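Polyhedrin (Antheraea mylitta cypovirus 4, PDB 5A8S) builds the crystalline polyhedra, microcrystals that occlude cypovirus particles and probably protect them between insect hosts. Local coordinates at residues P59-V64 and N193-P198; A232-D235 and L239-A242; Q91-L96 and T134-L139; V172-D175 and T179-V182; V41-Y46 and I214-E219. All coordinates share one frame; numbering follows the deposited sequence.

Contact 1 of 5, residues P59-V64 and N193-P198; sequences PDYLKV and NRFNGP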
# COMPACT_ATOMS: atom_id res chain seq x y z
N PRO A 59 -8.76 6.61 -9.79
CA PRO A 59 -9.97 7.38 -10.11
C PRO A 59 -10.30 8.54 -9.16
O PRO A 59 -11.15 9.35 -9.52
CB PRO A 59 -11.07 6.33 -10.04
CG PRO A 59 -10.59 5.36 -9.02
CD PRO A 59 -9.08 5.31 -9.19
N ASP A 60 -9.65 8.63 -8.00
CA ASP A 60 -10.07 9.62 -7.00
C ASP A 60 -8.93 10.37 -6.30
O ASP A 60 -9.00 11.58 -6.10
CB ASP A 60 -10.93 8.94 -5.94
CG ASP A 60 -12.25 8.43 -6.50
OD1 ASP A 60 -13.18 9.25 -6.61
OD2 ASP A 60 -12.35 7.23 -6.83
N TYR A 61 -7.89 9.66 -5.89
CA TYR A 61 -6.75 10.32 -5.26
C TYR A 61 -5.53 9.44 -5.32
O TYR A 61 -5.63 8.22 -5.44
CB TYR A 61 -7.07 10.70 -3.81
CG TYR A 61 -7.40 9.52 -2.93
CD1 TYR A 61 -8.69 9.03 -2.84
CD2 TYR A 61 -6.41 8.90 -2.18
CE1 TYR A 61 -8.99 7.95 -2.03
CE2 TYR A 61 -6.70 7.81 -1.36
CZ TYR A 61 -7.99 7.34 -1.30
OH TYR A 61 -8.28 6.26 -0.49
N LEU A 62 -4.36 10.07 -5.22
CA LEU A 62 -3.09 9.38 -5.31
C LEU A 62 -2.17 9.88 -4.21
O LEU A 62 -1.94 11.08 -4.09
CB LEU A 62 -2.44 9.63 -6.67
CG LEU A 62 -1.07 8.98 -6.87
CD1 LEU A 62 -1.20 7.44 -6.79
CD2 LEU A 62 -0.47 9.41 -8.20
N LYS A 63 -1.66 8.95 -3.40
CA LYS A 63 -0.75 9.25 -2.30
C LYS A 63 0.53 8.45 -2.53
O LYS A 63 0.58 7.26 -2.24
CB LYS A 63 -1.36 8.85 -0.95
CG LYS A 63 -2.41 9.81 -0.42
CD LYS A 63 -2.98 9.34 0.94
CE LYS A 63 -3.98 8.22 0.77
NZ LYS A 63 -4.59 7.77 2.06
N VAL A 64 1.56 9.11 -3.04
CA VAL A 64 2.79 8.41 -3.41
C VAL A 64 3.98 8.86 -2.57
O VAL A 64 4.22 10.05 -2.40
CB VAL A 64 3.12 8.64 -4.91
CG1 VAL A 64 4.59 8.29 -5.19
CG2 VAL A 64 2.20 7.80 -5.77
N ASN A 193 -18.93 17.94 -2.23
CA ASN A 193 -17.67 17.31 -1.84
C ASN A 193 -17.81 15.79 -1.88
O ASN A 193 -18.50 15.21 -1.04
CB ASN A 193 -17.26 17.76 -0.43
CG ASN A 193 -15.86 17.31 -0.04
OD1 ASN A 193 -15.27 16.44 -0.69
ND2 ASN A 193 -15.33 17.89 1.03
N ARG A 194 -17.16 15.15 -2.85
CA ARG A 194 -17.31 13.70 -3.01
C ARG A 194 -16.59 12.93 -1.90
O ARG A 194 -16.78 11.72 -1.75
CB ARG A 194 -16.86 13.24 -4.39
CG ARG A 194 -17.91 13.52 -5.49
CD ARG A 194 -17.53 12.87 -6.81
NE ARG A 194 -17.55 11.42 -6.68
CZ ARG A 194 -16.50 10.63 -6.89
NH1 ARG A 194 -15.33 11.13 -7.28
NH2 ARG A 194 -16.64 9.32 -6.71
N PHE A 195 -15.77 13.64 -1.12
CA PHE A 195 -15.12 13.07 0.06
C PHE A 195 -15.96 13.31 1.32
O PHE A 195 -15.49 13.10 2.44
CB PHE A 195 -13.71 13.66 0.24
CG PHE A 195 -12.78 13.35 -0.90
CD1 PHE A 195 -12.82 14.11 -2.06
CD2 PHE A 195 -11.87 12.30 -0.81
CE1 PHE A 195 -11.97 13.83 -3.12
CE2 PHE A 195 -11.01 12.02 -1.87
CZ PHE A 195 -11.07 12.79 -3.04
N ASN A 196 -17.20 13.73 1.12
CA ASN A 196 -18.05 14.13 2.23
C ASN A 196 -19.32 13.29 2.30
O ASN A 196 -19.87 12.90 1.27
CB ASN A 196 -18.41 15.60 2.09
CG ASN A 196 -19.42 16.04 3.13
OD1 ASN A 196 -20.53 16.49 2.79
ND2 ASN A 196 -19.06 15.90 4.39
N GLY A 197 -19.78 13.04 3.52
CA GLY A 197 -21.07 12.42 3.72
C GLY A 197 -21.26 11.14 2.93
O GLY A 197 -20.38 10.29 2.89
N PRO A 198 -22.43 11.01 2.28
CA PRO A 198 -22.82 9.78 1.58
C PRO A 198 -22.02 9.50 0.32
O PRO A 198 -22.13 8.41 -0.21
CB PRO A 198 -24.30 10.02 1.23
CG PRO A 198 -24.41 11.52 1.15
CD PRO A 198 -23.49 12.03 2.22
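Arg194 reaches across to Asp60 with its guanidinium group, and its neighbour Phe195 lays a ring edge beside Tyr61. From CB, the arginine chain starts with CG anti to the carbonyl carbon (chi1 -78°), runs extended to CD, then bends at chi3, which swings the head toward the carboxylate. NH1 donates to Asp60 OD1 at 2.9 Å in a salt bridge, meeting that oxygen nearly along its C-O bond. The bridge is not a flat two-pronged pairing: the carboxylate and guanidinium planes are 39° apart, and NH2 stays 3.5 Å from the same OD1. NH1 has a second acceptor in Gln34 OE1. Arginine suits this place because its several N-H groups can serve both partners, and its positive charge probably eases the closeness of Asp60 to Asp35. Phe195 CE2 lies 3.9 Å from Tyr61 CD1, while Phe195 CZ lies 3.9 Å from Asp60 O, edge first. Helix 200-205 flanks both aromatic residues. The loop keeps its shape through Asn193, whose OD1 accepts from Phe195 N at 2.9 Å: an Asx turn combined with a type I beta turn, here docked on the start of strand 61-66.

Contact 2 of 5, residues A232-D235 and L239-A242; sequences AYID and LIVA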
# COMPACT_ATOMS: atom_id res chain seq x y z
N ALA A 232 1.35 14.32 -20.32
CA ALA A 232 2.31 15.39 -20.51
C ALA A 232 3.70 14.86 -20.25
O ALA A 232 3.90 14.01 -19.37
CB ALA A 232 2.01 16.55 -19.57
N TYR A 233 4.67 15.33 -21.02
CA TYR A 233 6.06 15.00 -20.76
C TYR A 233 6.96 16.14 -21.20
O TYR A 233 6.69 16.79 -22.21
CB TYR A 233 6.48 13.69 -21.46
CG TYR A 233 7.90 13.30 -21.10
CD1 TYR A 233 8.23 12.89 -19.81
CD2 TYR A 233 8.92 13.38 -22.04
CE1 TYR A 233 9.52 12.56 -19.47
CE2 TYR A 233 10.23 13.04 -21.72
CZ TYR A 233 10.52 12.63 -20.43
OH TYR A 233 11.81 12.30 -20.09
N ILE A 234 8.00 16.40 -20.42
CA ILE A 234 9.00 17.41 -20.75
C ILE A 234 10.29 16.70 -21.10
O ILE A 234 10.81 15.96 -20.27
CB ILE A 234 9.28 18.32 -19.54
CG1 ILE A 234 7.99 18.97 -19.04
CG2 ILE A 234 10.33 19.37 -19.89
CD1 ILE A 234 8.08 19.41 -17.59
N ASP A 235 10.81 16.89 -22.31
CA ASP A 235 12.02 16.16 -22.72
C ASP A 235 13.28 16.89 -22.25
O ASP A 235 13.21 17.92 -21.57
CB ASP A 235 12.04 15.89 -24.23
CG ASP A 235 12.29 17.15 -25.07
OD1 ASP A 235 12.54 18.23 -24.50
OD2 ASP A 235 12.26 17.04 -26.32
N LEU A 239 11.22 20.91 -23.66
CA LEU A 239 10.02 21.09 -24.45
C LEU A 239 8.91 20.14 -24.01
O LEU A 239 9.18 19.02 -23.59
CB LEU A 239 10.35 20.88 -25.92
CG LEU A 239 11.24 21.99 -26.49
CD1 LEU A 239 11.72 21.63 -27.88
CD2 LEU A 239 10.48 23.32 -26.50
N ILE A 240 7.67 20.60 -24.11
CA ILE A 240 6.51 19.75 -23.86
C ILE A 240 6.22 18.97 -25.14
O ILE A 240 5.77 19.53 -26.14
CB ILE A 240 5.30 20.59 -23.40
CG1 ILE A 240 5.64 21.28 -22.07
CG2 ILE A 240 4.06 19.73 -23.23
CD1 ILE A 240 4.74 22.43 -21.72
N VAL A 241 6.51 17.67 -25.12
CA VAL A 241 6.45 16.84 -26.32
C VAL A 241 5.31 15.83 -26.32
O VAL A 241 5.17 15.04 -27.25
CB VAL A 241 7.79 16.08 -26.52
CG1 VAL A 241 8.91 17.06 -26.74
CG2 VAL A 241 8.07 15.18 -25.33
N ALA A 242 4.48 15.86 -25.28
CA ALA A 242 3.31 15.00 -25.23
C ALA A 242 2.26 15.66 -24.34
O ALA A 242 2.60 16.44 -23.46
CB ALA A 242 3.67 13.62 -24.70
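Tyr233 and Val241 lie side by side and point the same way, the valine CG2 touching the edge of the tyrosine ring at CD2, 3.8 Å away. Beta-branched valine fills this flank compactly, whereas the long tyrosine carries its hydroxyl on to Glu219, with which it hydrogen-bonds beside helix 219-228. Asp235 crosses Val241 at about a right angle, its OD2 3.4 Å from Val241 CG1. With chi1 at 72° its CG stands between the backbone N and the carbonyl carbon, which brings OD1 back over the turn. There OD1 accepts from Leu239 N at 3.1 Å, the donor coming from above the carboxylate plane. Ile234 and Ile240 share the other face as a non-hydrogen-bonded pair, their CG1 atoms 4.5 Å apart, and both lean on Arg161. Between the strands, Val241 N bonds to Tyr233 O and Asp235 N to Leu239 O, each at 3.0 Å. The hairpin is thus gripped chiefly near its turn, where a carboxylate adds to the backbone bonds; toward the open end the one bond between the strands, Tyr233 N to Ala242 O, is weak, and the backbone of Ala232 is held instead by Asn121 and Ser119.

Contact 3 of 5, residues Q91-L96 and T134-L139; sequences QGYRQL and TNMHGL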
# COMPACT_ATOMS: atom_id res chain seq x y z
N GLN A 91 26.96 -0.97 2.11
CA GLN A 91 25.67 -0.45 2.58
C GLN A 91 25.58 1.05 2.33
O GLN A 91 25.75 1.85 3.25
CB GLN A 91 25.49 -0.76 4.06
CG GLN A 91 25.71 -2.24 4.40
CD GLN A 91 24.85 -3.15 3.55
OE1 GLN A 91 23.72 -2.82 3.19
NE2 GLN A 91 25.39 -4.32 3.21
N GLY A 92 25.32 1.43 1.09
CA GLY A 92 25.23 2.84 0.74
C GLY A 92 23.93 3.46 1.24
O GLY A 92 23.90 4.58 1.74
N TYR A 93 22.84 2.73 1.09
CA TYR A 93 21.55 3.21 1.58
C TYR A 93 21.61 3.48 3.09
O TYR A 93 21.18 4.54 3.55
CB TYR A 93 20.46 2.20 1.27
CG TYR A 93 19.18 2.39 2.05
CD1 TYR A 93 18.25 3.38 1.70
CD2 TYR A 93 18.88 1.56 3.12
CE1 TYR A 93 17.06 3.52 2.42
CE2 TYR A 93 17.72 1.70 3.84
CZ TYR A 93 16.81 2.67 3.49
OH TYR A 93 15.66 2.76 4.24
N ARG A 94 22.17 2.54 3.84
CA ARG A 94 22.28 2.71 5.29
C ARG A 94 23.10 3.95 5.64
O ARG A 94 22.79 4.66 6.60
CB ARG A 94 22.90 1.45 5.94
CG ARG A 94 22.78 1.41 7.47
CD ARG A 94 23.36 0.11 8.06
NE ARG A 94 22.88 -1.06 7.33
CZ ARG A 94 23.41 -2.28 7.42
NH1 ARG A 94 24.45 -2.50 8.21
NH2 ARG A 94 22.91 -3.27 6.69
N GLN A 95 24.14 4.23 4.86
CA GLN A 95 25.03 5.35 5.13
C GLN A 95 24.30 6.70 4.96
O GLN A 95 24.62 7.68 5.64
CB GLN A 95 26.25 5.29 4.21
CG GLN A 95 27.11 6.54 4.19
CD GLN A 95 27.79 6.81 5.53
OE1 GLN A 95 27.66 6.04 6.48
NE2 GLN A 95 28.52 7.92 5.60
N LEU A 96 23.32 6.72 4.06
CA LEU A 96 22.54 7.93 3.79
C LEU A 96 21.42 8.16 4.82
O LEU A 96 21.18 9.30 5.24
CB LEU A 96 21.94 7.86 2.39
CG LEU A 96 22.93 8.18 1.26
CD1 LEU A 96 22.48 7.57 -0.04
CD2 LEU A 96 23.10 9.70 1.15
N THR A 134 11.68 15.11 -0.47
CA THR A 134 11.88 15.06 0.97
C THR A 134 13.25 14.47 1.28
O THR A 134 13.98 14.10 0.36
CB THR A 134 10.75 14.27 1.66
OG1 THR A 134 10.32 13.19 0.82
CG2 THR A 134 9.55 15.18 1.90
N ASN A 135 13.63 14.41 2.55
CA ASN A 135 14.89 13.77 2.91
C ASN A 135 14.73 12.25 2.92
O ASN A 135 13.72 11.74 2.44
CB ASN A 135 15.45 14.33 4.24
CG ASN A 135 14.61 13.95 5.44
OD1 ASN A 135 13.76 13.07 5.38
ND2 ASN A 135 14.86 14.62 6.56
N MET A 136 15.71 11.51 3.42
CA MET A 136 15.67 10.05 3.32
C MET A 136 14.43 9.46 4.00
O MET A 136 13.91 8.43 3.57
CB MET A 136 16.93 9.43 3.91
CG MET A 136 18.20 9.74 3.13
SD MET A 136 18.25 8.96 1.50
CE MET A 136 18.37 7.23 1.95
N HIS A 137 13.96 10.12 5.06
CA HIS A 137 12.86 9.60 5.86
C HIS A 137 11.49 9.99 5.34
O HIS A 137 10.47 9.58 5.89
CB HIS A 137 13.00 10.08 7.31
CG HIS A 137 14.35 9.80 7.90
ND1 HIS A 137 14.76 8.53 8.25
CD2 HIS A 137 15.40 10.62 8.17
CE1 HIS A 137 15.98 8.58 8.73
NE2 HIS A 137 16.40 9.83 8.68
N GLY A 138 11.47 10.81 4.28
CA GLY A 138 10.22 11.32 3.75
C GLY A 138 9.74 12.56 4.50
O GLY A 138 8.57 12.91 4.45
N LEU A 139 10.65 13.21 5.22
CA LEU A 139 10.32 14.39 6.00
C LEU A 139 10.70 15.66 5.25
O LEU A 139 11.68 15.68 4.50
CB LEU A 139 11.06 14.36 7.34
CG LEU A 139 10.62 13.27 8.32
CD1 LEU A 139 11.66 13.12 9.42
CD2 LEU A 139 9.25 13.60 8.89
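The methyl end of Met136 sits against helix 92-97, with CE 3.7 Å from Leu96 CB and 3.9 Å from Tyr93 CD1. It approaches the tyrosine ring obliquely. The sulfur follows the methyl along the leucine, 4.0 Å from its CB. Two successive bends, at chi2 and chi3 (both -68°), fold the methionine chain so that its tip comes down on these neighbours; a flexible unbranched thioether can fold to meet both the leucine and the ring. No hydrogen bond crosses between the segments, and van der Waals packing of side chains, with one approach of Met136 CG to Leu96 O, makes the contact. In the next shell Trp68 touches all three residues, and Arg69 makes a cation-pi interaction with the Tyr93 ring. The phenol hydroxyl bonds to Asn212 of the second subunit, which fixes the far end of the ring at the trimer interface. Met136 itself is presented by a type I beta turn from Asn135 to Gly138. Asn135 OD1 accepts from His137 N at 3.0 Å and from Leu139 N at 3.1 Å, the donors reaching it from opposite faces of the amide; the first bond makes an Asx turn. Gly138 accommodates the positive phi that closes the turn. The contact therefore sets the loop leaving strand 130-134 against helix 92-97, with the short helix 68-71 packed beside both.

Contact 4 of 5, residues V172-D175 and T179-V182; sequences VPLD and TVKV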
# COMPACT_ATOMS: atom_id res chain seq x y z
N VAL A 172 11.87 18.10 -11.27
CA VAL A 172 12.32 18.25 -9.89
C VAL A 172 13.73 17.67 -9.75
O VAL A 172 13.91 16.45 -9.80
CB VAL A 172 11.37 17.53 -8.91
CG1 VAL A 172 11.88 17.66 -7.47
CG2 VAL A 172 9.96 18.09 -9.04
N PRO A 173 14.73 18.54 -9.63
CA PRO A 173 16.09 18.04 -9.39
C PRO A 173 16.21 17.36 -8.03
O PRO A 173 15.57 17.78 -7.07
CB PRO A 173 16.96 19.31 -9.43
CG PRO A 173 16.13 20.32 -10.14
CD PRO A 173 14.70 20.00 -9.82
N LEU A 174 17.04 16.32 -7.95
CA LEU A 174 17.23 15.59 -6.70
C LEU A 174 18.71 15.52 -6.37
O LEU A 174 19.53 15.40 -7.27
CB LEU A 174 16.71 14.16 -6.82
CG LEU A 174 15.22 14.00 -7.13
CD1 LEU A 174 14.92 12.54 -7.40
CD2 LEU A 174 14.38 14.53 -5.98
N ASP A 175 19.06 15.60 -5.10
CA ASP A 175 20.40 15.19 -4.70
C ASP A 175 20.27 13.81 -4.04
O ASP A 175 19.16 13.31 -3.88
CB ASP A 175 21.14 16.24 -3.84
CG ASP A 175 20.76 16.22 -2.36
OD1 ASP A 175 20.18 15.23 -1.88
OD2 ASP A 175 21.11 17.20 -1.66
N THR A 179 14.10 11.81 -1.40
CA THR A 179 13.07 10.87 -1.78
C THR A 179 11.98 11.73 -2.42
O THR A 179 12.11 12.95 -2.47
CB THR A 179 12.54 10.13 -0.56
OG1 THR A 179 12.13 11.07 0.43
CG2 THR A 179 13.64 9.22 0.02
N VAL A 180 10.91 11.12 -2.91
CA VAL A 180 9.90 11.87 -3.65
C VAL A 180 8.49 11.59 -3.12
O VAL A 180 8.13 10.44 -2.91
CB VAL A 180 9.94 11.50 -5.15
CG1 VAL A 180 8.79 12.16 -5.90
CG2 VAL A 180 11.27 11.92 -5.76
N LYS A 181 7.72 12.65 -2.91
CA LYS A 181 6.31 12.51 -2.52
C LYS A 181 5.46 13.20 -3.57
O LYS A 181 5.85 14.25 -4.09
CB LYS A 181 6.03 13.17 -1.17
CG LYS A 181 6.67 12.50 0.02
CD LYS A 181 6.54 13.38 1.28
CE LYS A 181 5.10 13.82 1.55
NZ LYS A 181 5.06 15.04 2.42
N VAL A 182 4.30 12.63 -3.86
CA VAL A 182 3.37 13.22 -4.82
C VAL A 182 1.94 13.05 -4.31
O VAL A 182 1.57 11.99 -3.80
CB VAL A 182 3.47 12.57 -6.22
CG1 VAL A 182 2.51 13.24 -7.20
CG2 VAL A 182 4.90 12.64 -6.74
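Leu174 and Val180 meet by apolar packing, and this pair carries most of the contact. Both leucine methyls touch the same valine methyl: CD1 is 4.0 Å and CD2 4.1 Å from Val180 CG2, so the valine branch faces the fork of the leucine. The two side chains cross at about a right angle. In Val180, chi1 of 174° puts CG1 anti to the backbone N and swings CG2 anti to the carbonyl carbon, toward the leucine. A beta-branched residue suits the extended strand, while the longer leucine spans the distance from a backbone whose nearest CA atoms, Leu174 to Thr179, are 8.0 Å apart. Leu174 also packs on Ala133 and Val116. No hydrogen bond joins the two segments; the polar groups are engaged elsewhere. Thr179 points away from Leu174, and its OG1 bonds to Asn135 O and Thr134 OG1. Lys181 forms a salt bridge with Glu132 and a cation-pi interaction with Trp150. In the loop that joins the segments, Asp175 N bonds to Asn178 OD1, and Asp175 OD1 to His177 ND1. Backbone bonds also run to separate partners, Leu174 to Met114 and Val180 to Leu66. The chain thus passes from strand 167-173 of the six-stranded sheet to strand 179-185, the middle strand of the three-stranded sheet, and the leucine-valine pair packs between these two layers.

Contact 5 of 5, residues V41-Y46 and I214-E219; sequences VVFAQY and IEFNTE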
# COMPACT_ATOMS: atom_id res chain seq x y z
N VAL A 41 2.45 10.21 -13.62
CA VAL A 41 3.65 9.43 -13.86
C VAL A 41 4.89 10.17 -13.34
O VAL A 41 5.07 11.36 -13.60
CB VAL A 41 3.81 9.12 -15.35
CG1 VAL A 41 4.97 8.15 -15.57
CG2 VAL A 41 2.50 8.54 -15.91
N VAL A 42 5.72 9.46 -12.61
CA VAL A 42 6.98 10.02 -12.15
C VAL A 42 8.04 9.36 -13.00
O VAL A 42 8.20 8.14 -12.94
CB VAL A 42 7.26 9.69 -10.67
CG1 VAL A 42 8.57 10.32 -10.22
CG2 VAL A 42 6.12 10.15 -9.77
N PHE A 43 8.75 10.14 -13.81
CA PHE A 43 9.84 9.63 -14.63
C PHE A 43 11.19 9.98 -13.97
O PHE A 43 11.57 11.15 -13.89
CB PHE A 43 9.82 10.27 -16.04
CG PHE A 43 8.61 9.92 -16.88
CD1 PHE A 43 8.60 8.78 -17.67
CD2 PHE A 43 7.50 10.76 -16.91
CE1 PHE A 43 7.50 8.47 -18.47
CE2 PHE A 43 6.39 10.46 -17.71
CZ PHE A 43 6.40 9.31 -18.49
N ALA A 44 11.89 8.98 -13.47
CA ALA A 44 13.24 9.20 -12.95
C ALA A 44 14.22 9.24 -14.12
O ALA A 44 14.20 8.36 -14.99
CB ALA A 44 13.61 8.11 -11.98
N GLN A 45 15.07 10.26 -14.12
CA GLN A 45 16.10 10.43 -15.14
C GLN A 45 17.43 9.98 -14.55
O GLN A 45 17.92 10.60 -13.61
CB GLN A 45 16.20 11.90 -15.54
CG GLN A 45 17.40 12.21 -16.43
CD GLN A 45 17.69 13.71 -16.57
OE1 GLN A 45 17.15 14.49 -15.69
NE2 GLN A 45 18.44 14.13 -17.49
N TYR A 46 18.02 8.92 -15.09
CA TYR A 46 19.28 8.41 -14.54
C TYR A 46 20.54 8.98 -15.21
O TYR A 46 20.52 9.37 -16.38
CB TYR A 46 19.30 6.89 -14.60
CG TYR A 46 18.20 6.28 -13.77
CD1 TYR A 46 18.18 6.43 -12.39
CD2 TYR A 46 17.16 5.58 -14.37
CE1 TYR A 46 17.18 5.89 -11.62
CE2 TYR A 46 16.15 5.03 -13.61
CZ TYR A 46 16.15 5.20 -12.24
OH TYR A 46 15.16 4.65 -11.47
N ILE A 214 8.18 0.93 -15.10
CA ILE A 214 8.64 0.56 -16.43
C ILE A 214 9.97 1.23 -16.73
O ILE A 214 10.13 2.41 -16.48
CB ILE A 214 7.65 1.04 -17.52
CG1 ILE A 214 6.22 0.64 -17.15
CG2 ILE A 214 8.04 0.48 -18.87
CD1 ILE A 214 5.39 1.80 -16.65
N GLU A 215 10.92 0.50 -17.29
CA GLU A 215 12.18 1.14 -17.64
C GLU A 215 12.29 1.46 -19.13
O GLU A 215 11.63 0.84 -19.96
CB GLU A 215 13.37 0.32 -17.14
CG GLU A 215 13.53 0.48 -15.63
CD GLU A 215 14.90 0.13 -15.13
OE1 GLU A 215 15.45 -0.92 -15.54
OE2 GLU A 215 15.43 0.90 -14.30
N PHE A 216 13.11 2.46 -19.43
CA PHE A 216 13.34 2.93 -20.79
C PHE A 216 14.83 3.10 -21.00
O PHE A 216 15.50 3.74 -20.20
CB PHE A 216 12.64 4.28 -21.01
CG PHE A 216 11.20 4.27 -20.61
CD1 PHE A 216 10.22 3.84 -21.49
CD2 PHE A 216 10.82 4.68 -19.34
CE1 PHE A 216 8.90 3.81 -21.11
CE2 PHE A 216 9.49 4.66 -18.96
CZ PHE A 216 8.53 4.22 -19.84
N ASN A 217 15.36 2.53 -22.08
CA ASN A 217 16.80 2.56 -22.30
C ASN A 217 17.30 3.91 -22.81
O ASN A 217 18.49 4.20 -22.74
CB ASN A 217 17.22 1.44 -23.25
CG ASN A 217 17.22 0.08 -22.57
OD1 ASN A 217 17.16 -0.01 -21.35
ND2 ASN A 217 17.31 -0.99 -23.37
N THR A 218 16.39 4.75 -23.30
CA THR A 218 16.80 6.06 -23.79
C THR A 218 15.58 6.98 -23.90
O THR A 218 14.45 6.51 -23.91
CB THR A 218 17.53 5.90 -25.13
OG1 THR A 218 18.22 7.12 -25.44
CG2 THR A 218 16.58 5.52 -26.25
N GLU A 219 15.79 8.30 -23.94
CA GLU A 219 14.65 9.20 -23.83
C GLU A 219 13.68 9.10 -25.00
O GLU A 219 12.48 9.37 -24.85
CB GLU A 219 15.06 10.67 -23.64
CG GLU A 219 13.85 11.48 -23.14
CD GLU A 219 14.11 12.95 -22.85
OE1 GLU A 219 14.81 13.63 -23.64
OE2 GLU A 219 13.57 13.43 -21.84
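Phe43 and Phe216 form the side of this contact more densely surrounded by apolar groups, although their nearest atoms, Phe43 CE1 and Phe216 CE2, are still 4.3 Å apart. Phe216 arrives at the edge of the Phe43 ring, whereas Phe43 meets the Phe216 ring obliquely. The surroundings tighten the grip: Val41 CG1 lies 3.4 Å above one face of Phe43, offset toward its rim, Tyr233 makes an edge-to-face contact with Phe43, and Tyr225 does so with Phe216. Val222 of helix 219-228 touches both phenylalanines. Large flat side chains suit this layer because they can bridge the backbones, whose closest CA atoms, Phe43 and Glu215, are 9.3 Å apart with strand 51-58 in between. The other side is polar, yet still buried. Glu215 OE2 stands 4.2 Å from Tyr46 CE2 without bonding to the tyrosine. Each polar end looks elsewhere: Tyr46 OH bonds to Leu71 O, while Glu215 OE2 accepts from Asp74 N and OE1 forms a salt bridge with Arg50 and a hydrogen bond with Thr85 of the third subunit. With no hydrogen bond between the segments, the phenylalanines supply the apolar cohesion, and the buried glutamate charge is probably stabilised by the arginine and the donors around it.

Contacts 4 and 5 are buried and meet where Val182 touches Val42; contact 4 is apolar packing between the two sheets, whereas contact 5, on the six-stranded sheet, combines paired phenylalanines with a buried glutamate. Contact 1, farther from the chain centre, joins contact 4 through the three-stranded sheet, where Val64 O bonds to Val182 N; unlike the others it includes a salt bridge between its segments. Contact 3 lies farthest from the centre, yet it too is buried, and it adjoins contact 4 at Thr179. Contact 2, partly exposed, is the one built on backbone hydrogen bonds, and its hairpin shares helix 219-228 with contact 5. Residues of contacts 1, 3, 4 and 5 also meet other subunits, whereas contact 2 touches neither of them.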